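PDB 3H4L: DNA mismatch repair protein PMS1 from Saccharomyces cerevisiae, which acts in DNA mismatch repair and probably binds and hydrolyses ATP, coupling nucleotide binding to association of its N-terminal regions. Local coordinates for residues Ser191-Asn194 with Lys200-Leu203; Ile47-Lys50 with Ser56-Cys59; Asn302-Thr307 with Thr352-Tyr357. All coordinates share one frame; numbering follows the deposited sequence.

Contact 1: Ser191-Asn194 with Lys200-Leu203; sequences SVWN and KKNL. With ANP (phosphoaminophosphonic acid-adenylate ester), chain C.
Lys201 leaves its strand with CG anti to the backbone N (chi1 -175°) and stays extended as far as CE, which lays its methylenes over one face of the Trp193 indole; a bend at the last torsion, chi4 68°, then sets NZ above the pyrrole part. CE lies 3.6 Å from the centroid of the Trp193 six-membered ring, a CH-pi contact, and NZ 4.2 Å from the centroid of the five-membered ring, a cation-pi contact. Against the opposite face comes Leu203 CD1, 3.5 Å from the six-membered centroid. Were Trp193 an alanine, the Lys201 ammonium would probably lose its pi partner and a gap open beside Leu203. The strands form the beta hairpin 189-195/200-206, in which Asn194 and Asn202 are a hydrogen-bonded antiparallel pair, with Asn194 N to Asn202 O 2.8 Å and Asn202 N to Asn194 O 2.9 Å. Lys200-Leu203 also pairs in parallel with a strand of the second subunit, whose pocket holds the nucleotide. There Asn202 ND2 donates to ANP O1B at 2.7 Å, while its OD1 accepts from ANP N3B at 3.1 Å. Lys200 NZ donates to ANP O2G at 2.9 Å and forms a salt bridge with Asp39 of the second subunit.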
# COMPACT_ATOMS: atom_id res chain seq x y z
N SER B 191 -7.10 -6.16 6.38
CA SER B 191 -5.71 -5.76 6.15
C SER B 191 -5.45 -5.94 4.66
O SER B 191 -5.81 -6.96 4.08
CB SER B 191 -4.76 -6.65 6.93
OG SER B 191 -5.00 -6.53 8.31
N VAL B 192 -4.84 -4.96 4.04
CA VAL B 192 -4.56 -5.06 2.62
C VAL B 192 -3.17 -4.57 2.31
O VAL B 192 -2.80 -3.43 2.63
CB VAL B 192 -5.56 -4.25 1.79
CG1 VAL B 192 -5.25 -4.40 0.31
CG2 VAL B 192 -7.00 -4.71 2.10
N TRP B 193 -2.39 -5.43 1.68
CA TRP B 193 -1.03 -5.08 1.31
C TRP B 193 -0.86 -5.30 -0.19
O TRP B 193 -1.63 -6.03 -0.82
CB TRP B 193 -0.00 -5.97 2.01
CG TRP B 193 -0.14 -6.15 3.48
CD1 TRP B 193 -1.01 -6.98 4.13
CD2 TRP B 193 0.70 -5.58 4.47
NE1 TRP B 193 -0.75 -6.97 5.48
CE2 TRP B 193 0.30 -6.11 5.72
CE3 TRP B 193 1.76 -4.67 4.44
CZ2 TRP B 193 0.93 -5.77 6.92
CZ3 TRP B 193 2.39 -4.33 5.63
CH2 TRP B 193 1.97 -4.88 6.85
N ASN B 194 0.17 -4.67 -0.74
CA ASN B 194 0.51 -4.86 -2.13
C ASN B 194 2.00 -5.11 -2.16
O ASN B 194 2.78 -4.28 -1.69
CB ASN B 194 0.22 -3.63 -2.98
CG ASN B 194 0.68 -3.81 -4.41
OD1 ASN B 194 0.37 -4.82 -5.05
ND2 ASN B 194 1.45 -2.85 -4.92
N LYS B 200 8.79 -4.93 -2.36
CA LYS B 200 8.27 -4.13 -1.26
C LYS B 200 6.87 -4.58 -0.84
O LYS B 200 6.00 -4.83 -1.67
CB LYS B 200 8.24 -2.64 -1.60
CG LYS B 200 7.55 -1.81 -0.52
CD LYS B 200 7.92 -0.35 -0.54
CE LYS B 200 7.53 0.31 -1.83
NZ LYS B 200 7.74 1.78 -1.68
N LYS B 201 6.68 -4.70 0.47
CA LYS B 201 5.41 -5.09 1.06
C LYS B 201 4.83 -3.75 1.52
O LYS B 201 5.15 -3.25 2.59
CB LYS B 201 5.63 -6.02 2.26
CG LYS B 201 4.37 -6.59 2.89
CD LYS B 201 4.71 -7.33 4.19
CE LYS B 201 3.50 -8.00 4.83
NZ LYS B 201 2.97 -9.14 4.03
N ASN B 202 3.99 -3.18 0.66
CA ASN B 202 3.39 -1.88 0.93
C ASN B 202 2.01 -2.03 1.55
O ASN B 202 1.08 -2.57 0.93
CB ASN B 202 3.31 -1.12 -0.39
CG ASN B 202 3.41 0.37 -0.21
OD1 ASN B 202 3.95 0.86 0.79
ND2 ASN B 202 2.93 1.12 -1.20
N LEU B 203 1.87 -1.58 2.80
CA LEU B 203 0.58 -1.68 3.46
C LEU B 203 -0.36 -0.72 2.76
O LEU B 203 0.00 0.43 2.49
CB LEU B 203 0.68 -1.33 4.94
CG LEU B 203 -0.67 -1.31 5.67
CD1 LEU B 203 -1.16 -2.72 5.89
CD2 LEU B 203 -0.52 -0.61 6.99
PG ANP C . 6.56 3.97 1.48
O1G ANP C . 6.64 5.41 1.69
O2G ANP C . 7.65 3.45 0.68
O3G ANP C . 6.42 3.17 2.74
PB ANP C . 4.68 4.56 -0.62
O1B ANP C . 3.60 3.77 -1.27
O2B ANP C . 5.72 5.04 -1.52
N3B ANP C . 5.21 3.70 0.63
PA ANP C . 4.20 7.40 -0.06
O1A ANP C . 5.63 7.67 -0.00
O2A ANP C . 3.28 8.17 0.81
O3A ANP C . 3.97 5.81 0.07
O5' ANP C . 3.60 7.84 -1.50
C5' ANP C . 2.80 6.88 -2.12
C4' ANP C . 2.09 6.89 -3.44
O4' ANP C . 2.21 8.17 -4.07
C3' ANP C . 2.98 5.94 -4.15
O3' ANP C . 2.60 4.58 -3.83
C2' ANP C . 2.86 6.40 -5.60
O2' ANP C . 1.78 5.73 -6.23
C1' ANP C . 2.67 7.93 -5.40
N9 ANP C . 3.88 8.79 -5.56
C8 ANP C . 4.59 9.57 -4.65
N7 ANP C . 5.62 10.21 -5.10
C5 ANP C . 5.62 9.85 -6.44
C6 ANP C . 6.46 10.16 -7.57
N6 ANP C . 7.50 10.99 -7.45
N1 ANP C . 6.20 9.62 -8.83
C2 ANP C . 5.13 8.77 -8.98
N3 ANP C . 4.28 8.42 -7.98
C4 ANP C . 4.57 8.97 -6.74

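Contact 2: Ile47-Lys50 with Ser56-Cys59; sequences IIFK and SIEC
The antiparallel hairpin 44-50/56-61 belongs to the sheet of the GHKL-type ATPase domain, and here Ile47, Ile48, Phe49 and Lys50 pair in turn with Cys59, Glu58, Ile57 and Ser56. Ile48 and Glu58 exchange two backbone bonds: Ile48 N meets Glu58 O at 2.9 Å, and Glu58 N returns to Ile48 O at 2.9 Å. Lys50 N donates to Ser56 O, 2.9 Å away, whereas the return bond from Ser56 N is weak. Ile48 O has a second partner in a water that donates to it and also hydrogen-bonds Ser56 OG at 2.7 Å. With OG between its backbone N and carbonyl carbon (chi1 57°), Ser56 reaches that water and lies 3.3 Å from Lys50 CB. Ile47, Phe49, Ile57 and Cys59 point to the opposite face of the sheet from Ser56 and Lys50. Ile57 runs alongside both Phe49 and Ile47: its CD1 comes within 4.0 Å of Phe49 CE2, and its CG1 within 4.2 Å of Ile47 CG2. This face is covered by helices 26-39 and 167-184, where Ile57 meets Val30 and the Phe49 ring stacks edge-to-face with Phe171. Strand 144-150 flanks the hairpin beside 56-61, and strand 189-195 beside 44-50.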
# COMPACT_ATOMS: atom_id res chain seq x y z
N ILE B 47 -5.87 -9.48 2.72
CA ILE B 47 -5.80 -9.51 1.27
C ILE B 47 -4.43 -9.05 0.83
O ILE B 47 -3.99 -7.95 1.17
CB ILE B 47 -6.87 -8.58 0.69
CG1 ILE B 47 -8.25 -8.98 1.22
CG2 ILE B 47 -6.86 -8.63 -0.82
CD1 ILE B 47 -9.35 -8.05 0.79
N ILE B 48 -3.75 -9.90 0.07
CA ILE B 48 -2.43 -9.58 -0.41
C ILE B 48 -2.40 -9.55 -1.94
O ILE B 48 -2.68 -10.54 -2.60
CB ILE B 48 -1.42 -10.61 0.13
CG1 ILE B 48 -1.35 -10.49 1.65
CG2 ILE B 48 -0.05 -10.38 -0.46
CD1 ILE B 48 -0.39 -11.46 2.31
N PHE B 49 -2.06 -8.39 -2.50
CA PHE B 49 -1.97 -8.21 -3.95
C PHE B 49 -0.53 -8.28 -4.40
O PHE B 49 0.35 -7.73 -3.74
CB PHE B 49 -2.49 -6.82 -4.38
CG PHE B 49 -3.97 -6.64 -4.24
CD1 PHE B 49 -4.53 -6.22 -3.04
CD2 PHE B 49 -4.81 -6.88 -5.31
CE1 PHE B 49 -5.88 -6.04 -2.92
CE2 PHE B 49 -6.17 -6.70 -5.19
CZ PHE B 49 -6.71 -6.28 -4.00
N LYS B 50 -0.27 -8.95 -5.52
CA LYS B 50 1.08 -8.97 -6.06
C LYS B 50 1.01 -8.16 -7.35
O LYS B 50 0.22 -8.44 -8.25
CB LYS B 50 1.57 -10.39 -6.30
CG LYS B 50 1.97 -11.08 -5.01
CD LYS B 50 2.94 -12.24 -5.23
CE LYS B 50 3.27 -12.94 -3.91
NZ LYS B 50 4.23 -14.08 -4.09
N SER B 56 -1.24 -11.54 -8.85
CA SER B 56 -2.17 -12.36 -8.08
C SER B 56 -2.86 -11.63 -6.94
O SER B 56 -2.50 -10.51 -6.57
CB SER B 56 -1.42 -13.55 -7.49
OG SER B 56 -0.33 -13.10 -6.70
N ILE B 57 -3.88 -12.28 -6.40
CA ILE B 57 -4.60 -11.74 -5.27
C ILE B 57 -4.84 -12.88 -4.33
O ILE B 57 -5.25 -13.95 -4.75
CB ILE B 57 -5.95 -11.12 -5.65
CG1 ILE B 57 -6.72 -10.85 -4.36
CG2 ILE B 57 -6.70 -11.99 -6.61
CD1 ILE B 57 -8.04 -10.17 -4.54
N GLU B 58 -4.60 -12.64 -3.05
CA GLU B 58 -4.78 -13.67 -2.06
C GLU B 58 -5.73 -13.22 -0.95
O GLU B 58 -5.60 -12.12 -0.40
CB GLU B 58 -3.42 -14.09 -1.48
CG GLU B 58 -3.51 -15.00 -0.25
CD GLU B 58 -2.15 -15.43 0.30
OE1 GLU B 58 -2.09 -15.80 1.49
OE2 GLU B 58 -1.15 -15.41 -0.45
N CYS B 59 -6.69 -14.06 -0.61
CA CYS B 59 -7.61 -13.71 0.45
C CYS B 59 -7.52 -14.73 1.58
O CYS B 59 -7.76 -15.92 1.37
CB CYS B 59 -9.04 -13.64 -0.10
SG CYS B 59 -10.21 -13.00 1.09
O HOH W 1 -1.08 -12.74 -4.16

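Contact 3: Asn302-Thr307 with Thr352-Tyr357; sequences NEVYKT and TTLSDY
Val304, on helix 295-306, presses its side chain against Leu354 and Ser355 of helix 343-362. The CB points at the partner helix but stands back from it, and the touching is done by one of its two methyls. With CG1 anti to the backbone N (chi1 -180°), this methyl projects onto the turn of the other helix. There it rests on the backbone of Ser355, 3.6 Å from Ser355 CA and 3.7 Å from Ser355 N, and meets the side chain of the same residue at CB, also at 3.7 Å. CG1 also reaches Leu354, whose CD2 lies 4.1 Å away. The second methyl, CG2, lies beside the Val304 backbone N and makes no contact with 352-357. Behind the side chain, the carbonyl oxygen of Val304 takes a hydrogen bond from Thr307 OG1 at 2.6 Å, the hydroxyl standing above the carbonyl plane. Both segments lie in the part of the chain that matches the DNA mismatch repair protein C-terminal domain family; Thr353 and Tyr357 pack on strand 229-237, and Ser355 also touches Phe308. The small side chain of Ser355 is consistent with the close approach, Val304 CA and Ser355 CA being 5.9 Å apart. No hydrogen bond or charge pair spans these two segments, so what joins them here is van der Waals and apolar contact, dependent on fit rather than on direction.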
# COMPACT_ATOMS: atom_id res chain seq x y z
N ASN B 302 -28.80 12.48 -3.12
CA ASN B 302 -28.23 13.58 -3.89
C ASN B 302 -29.14 14.78 -4.07
O ASN B 302 -28.73 15.91 -3.80
CB ASN B 302 -27.77 13.08 -5.26
CG ASN B 302 -26.60 12.12 -5.16
OD1 ASN B 302 -25.58 12.42 -4.54
ND2 ASN B 302 -26.73 10.95 -5.79
N GLU B 303 -30.36 14.55 -4.52
CA GLU B 303 -31.29 15.66 -4.75
C GLU B 303 -31.60 16.41 -3.46
O GLU B 303 -31.46 17.64 -3.39
CB GLU B 303 -32.57 15.14 -5.40
CG GLU B 303 -33.43 14.26 -4.52
CD GLU B 303 -34.40 13.44 -5.33
OE1 GLU B 303 -35.31 12.82 -4.73
OE2 GLU B 303 -34.26 13.42 -6.58
N VAL B 304 -32.02 15.67 -2.43
CA VAL B 304 -32.35 16.26 -1.14
C VAL B 304 -31.19 17.10 -0.61
O VAL B 304 -31.40 18.11 0.05
CB VAL B 304 -32.66 15.17 -0.09
CG1 VAL B 304 -33.00 15.81 1.24
CG2 VAL B 304 -33.81 14.30 -0.58
N TYR B 305 -29.96 16.67 -0.91
CA TYR B 305 -28.77 17.39 -0.46
C TYR B 305 -28.54 18.66 -1.28
O TYR B 305 -28.14 19.69 -0.74
CB TYR B 305 -27.53 16.50 -0.56
CG TYR B 305 -26.28 17.16 -0.02
CD1 TYR B 305 -26.03 17.19 1.35
CD2 TYR B 305 -25.36 17.76 -0.88
CE1 TYR B 305 -24.89 17.81 1.85
CE2 TYR B 305 -24.22 18.39 -0.38
CZ TYR B 305 -23.99 18.41 0.98
OH TYR B 305 -22.87 19.05 1.48
N LYS B 306 -28.79 18.57 -2.58
CA LYS B 306 -28.62 19.71 -3.47
C LYS B 306 -29.39 20.91 -2.91
O LYS B 306 -28.85 22.00 -2.75
CB LYS B 306 -29.14 19.37 -4.87
N THR B 307 -30.66 20.68 -2.58
CA THR B 307 -31.51 21.72 -2.04
C THR B 307 -30.87 22.51 -0.90
O THR B 307 -31.30 23.62 -0.61
CB THR B 307 -32.86 21.15 -1.56
OG1 THR B 307 -32.64 20.29 -0.43
CG2 THR B 307 -33.53 20.35 -2.68
N THR B 352 -38.21 13.00 2.83
CA THR B 352 -38.64 14.05 3.74
C THR B 352 -37.96 13.93 5.10
O THR B 352 -37.67 14.95 5.73
CB THR B 352 -40.19 14.05 3.94
OG1 THR B 352 -40.57 13.01 4.86
CG2 THR B 352 -40.89 13.82 2.60
N THR B 353 -37.71 12.70 5.54
CA THR B 353 -37.07 12.45 6.84
C THR B 353 -35.64 12.98 6.85
O THR B 353 -35.17 13.52 7.86
CB THR B 353 -37.03 10.95 7.20
OG1 THR B 353 -38.35 10.48 7.50
CG2 THR B 353 -36.14 10.72 8.41
N LEU B 354 -34.94 12.82 5.73
CA LEU B 354 -33.57 13.30 5.63
C LEU B 354 -33.62 14.82 5.51
O LEU B 354 -32.95 15.54 6.24
CB LEU B 354 -32.88 12.69 4.40
CG LEU B 354 -31.43 13.15 4.22
CD1 LEU B 354 -30.59 12.62 5.37
CD2 LEU B 354 -30.88 12.65 2.89
N SER B 355 -34.44 15.29 4.57
CA SER B 355 -34.60 16.72 4.33
C SER B 355 -34.80 17.46 5.65
O SER B 355 -34.07 18.40 5.97
CB SER B 355 -35.81 16.96 3.42
OG SER B 355 -35.96 18.34 3.12
N ASP B 356 -35.78 17.01 6.43
CA ASP B 356 -36.06 17.63 7.71
C ASP B 356 -34.91 17.42 8.69
O ASP B 356 -34.82 18.12 9.70
CB ASP B 356 -37.38 17.08 8.27
CG ASP B 356 -37.20 16.31 9.55
OD1 ASP B 356 -36.33 15.41 9.59
OD2 ASP B 356 -37.93 16.60 10.52
N TYR B 357 -34.05 16.45 8.41
CA TYR B 357 -32.89 16.18 9.27
C TYR B 357 -31.87 17.29 9.00
O TYR B 357 -31.20 17.77 9.92
CB TYR B 357 -32.25 14.83 8.94
CG TYR B 357 -30.77 14.72 9.30
CD1 TYR B 357 -30.38 14.31 10.58
CD2 TYR B 357 -29.78 15.02 8.36
CE1 TYR B 357 -29.03 14.22 10.92
CE2 TYR B 357 -28.43 14.93 8.69
CZ TYR B 357 -28.06 14.52 9.97
OH TYR B 357 -26.72 14.41 10.31

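Following the chain from its N terminus, contact 2 comes first, closing the short turn between strands 44-50 and 56-61. Contact 1 does the same much later for 189-195 and 200-206, and contact 3 closes the loop of 44 residues between Thr307 and Thr352. The three lie in series; none encloses or crosses another. Contacts 1 and 2 are joined in space, because strands 44-50 and 189-195 run parallel as neighbours in one sheet, with probable hydrogen bonds from Ile47 N to Ser191 O and from Phe49 N to Trp193 O. Contact 3 stands apart, joining two helices of the second domain, 295-306 and 343-362, its nearest atoms about 26 Å from those of contacts 1 and 2.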